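Local atomic coordinates of BugD (Bordetella pertussis Tohama I, PDB entry 2F5X), a protein that serves as a periplasmic solute receptor of the tripartite tricarboxylate transporter family, binding aspartic acid in a pocket of its periplasmic binding protein fold. Residues 189-193 / 194-198. Sequence-based numbering, arbitrary orientation.
Sequences MCDQT and TNTTQ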
loop_
_atom_site.group_PDB
_atom_site.type_symbol
_atom_site.label_atom_id
_atom_site.label_comp_id
_atom_site.label_asym_id
_atom_site.label_seq_id
_atom_site.Cartn_x
_atom_site.Cartn_y
_atom_site.Cartn_z
HETATM N N MSE A 189 -11.558 8.025 4.980
HETATM C CA MSE A 189 -10.520 7.035 4.688
HETATM C C MSE A 189 -9.222 7.699 4.266
HETATM O O MSE A 189 -9.236 8.744 3.630
HETATM C CB MSE A 189 -10.999 6.133 3.539
HETATM C CG MSE A 189 -10.035 5.045 3.133
HETATM SE SE MSE A 189 -10.939 3.705 2.053
HETATM C CE MSE A 189 -11.130 4.602 0.320
ATOM N N CYS A 190 -8.101 7.074 4.610
ATOM C CA CYS A 190 -6.823 7.415 3.993
ATOM C C CYS A 190 -6.469 6.303 3.042
ATOM O O CYS A 190 -6.470 5.138 3.434
ATOM C CB CYS A 190 -5.731 7.526 5.050
ATOM S SG CYS A 190 -4.164 8.249 4.478
ATOM N N ASP A 191 -6.166 6.644 1.794
ATOM C CA ASP A 191 -5.987 5.612 0.756
ATOM C C ASP A 191 -4.961 6.108 -0.276
ATOM O O ASP A 191 -4.671 7.312 -0.350
ATOM C CB ASP A 191 -7.370 5.277 0.169
ATOM C CG ASP A 191 -7.368 4.121 -0.836
ATOM O OD1 ASP A 191 -6.421 3.296 -0.921
ATOM O OD2 ASP A 191 -8.359 3.953 -1.572
ATOM N N GLN A 192 -4.379 5.182 -1.027
ATOM C CA GLN A 192 -3.303 5.505 -1.971
ATOM C C GLN A 192 -3.831 6.139 -3.242
ATOM O O GLN A 192 -4.939 5.814 -3.669
ATOM C CB GLN A 192 -2.530 4.248 -2.319
ATOM C CG GLN A 192 -1.782 3.655 -1.125
ATOM C CD GLN A 192 -1.490 2.195 -1.358
ATOM O OE1 GLN A 192 -2.147 1.318 -0.785
ATOM N NE2 GLN A 192 -0.538 1.927 -2.218
ATOM N N THR A 193 -3.038 7.035 -3.840
ATOM C CA THR A 193 -3.437 7.710 -5.084
ATOM C C THR A 193 -3.684 6.759 -6.262
ATOM O O THR A 193 -4.415 7.098 -7.185
ATOM C CB THR A 193 -2.428 8.811 -5.490
ATOM O OG1 THR A 193 -1.115 8.246 -5.635
ATOM C CG2 THR A 193 -2.291 9.852 -4.375
ATOM N N THR A 194 -3.093 5.568 -6.226
ATOM C CA THR A 194 -3.360 4.555 -7.257
ATOM C C THR A 194 -4.792 4.033 -7.167
ATOM O O THR A 194 -5.267 3.354 -8.090
ATOM C CB THR A 194 -2.401 3.372 -7.101
ATOM O OG1 THR A 194 -2.266 3.086 -5.705
ATOM C CG2 THR A 194 -0.990 3.745 -7.575
ATOM N N ASN A 195 -5.472 4.326 -6.055
ATOM C CA ASN A 195 -6.899 4.016 -5.925
ATOM C C ASN A 195 -7.825 5.237 -5.889
ATOM O O ASN A 195 -9.010 5.143 -6.270
ATOM C CB ASN A 195 -7.157 3.127 -4.698
ATOM C CG ASN A 195 -8.507 2.424 -4.758
ATOM O OD1 ASN A 195 -8.852 1.802 -5.769
ATOM N ND2 ASN A 195 -9.277 2.522 -3.675
ATOM N N THR A 196 -7.306 6.379 -5.442
ATOM C CA THR A 196 -8.174 7.530 -5.175
ATOM C C THR A 196 -8.181 8.588 -6.270
ATOM O O THR A 196 -9.104 9.396 -6.318
ATOM C CB THR A 196 -7.808 8.235 -3.861
ATOM O OG1 THR A 196 -6.482 8.767 -3.963
ATOM C CG2 THR A 196 -7.776 7.270 -2.694
ATOM N N THR A 197 -7.155 8.609 -7.122
ATOM C CA THR A 197 -7.020 9.688 -8.112
ATOM C C THR A 197 -8.289 9.861 -8.936
ATOM O O THR A 197 -8.805 10.960 -9.075
ATOM C CB THR A 197 -5.839 9.426 -9.059
ATOM O OG1 THR A 197 -4.621 9.466 -8.316
ATOM C CG2 THR A 197 -5.681 10.572 -10.054
ATOM N N GLN A 198 -8.739 8.738 -9.484
ATOM C CA GLN A 198 -9.942 8.582 -10.280
ATOM C C GLN A 198 -11.162 9.260 -9.615
ATOM O O GLN A 198 -11.887 10.067 -10.236
ATOM C CB GLN A 198 -10.161 7.051 -10.468
ATOM C CG GLN A 198 -8.899 6.222 -11.005
ATOM C CD GLN A 198 -7.958 5.619 -9.922
ATOM O OE1 GLN A 198 -7.591 6.290 -8.971
ATOM N NE2 GLN A 198 -7.544 4.354 -10.110
#
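Asp191 and Asn195 join side chains where strand 188-192 turns into helix 193-201, a strand-to-helix junction at the ligand pocket of this periplasmic binding protein. Asn195 ND2 donates to Asp191 OD2 at 2.7 Å, almost straight (177°), on the syn lone pair of the carboxylate. The acceptor lies in the amide plane, although carboxylate and amide are turned 56° against each other. Both residues hold CG opposite the backbone N (chi1 -175° in Asp191), which carries the two groups to the meeting point. A short acid and a short amide suit a four-residue spacing round the turn. The other oxygen, Asp191 OD1, accepts from Gln192 N, met from above the carboxylate plane. Beside them, Thr196 CG2 packs on Asp191 CB at 3.5 Å, the methyl giving this threonine an apolar side.

Gln192, the N-cap, turns its carbonyl into the first helical bonds: its O accepts from Asn195 N at 2.9 Å and, weakly, from Thr196 N. The next carbonyl, Thr193 O, takes two donors from Thr197, whose N and OG1 arrive from opposite faces of the carbonyl plane; a hydroxyl on the beta carbon is near enough to the preceding turn to do so. Gln198 bends at chi2, bringing NE2 back to Thr194 O at 3.2 Å.

Further out, Asp191 OD1 is also bonded to Thr174 OG1. The buried carboxylate thus has partners on both oxygens. Thr193 OG1 bonds to Leu275 O, and Thr196 OG1 joins the helix start to strand 102-117 through Thr114 OG1. Pro30 of helix 30-46 touches Asp191, Gln192, Thr194 and Asn195. From the end of the strand the Gln192 side chain, long enough to extend away from the turn, reaches the bound aspartic acid and hydrogen-bonds its amino N through OE1.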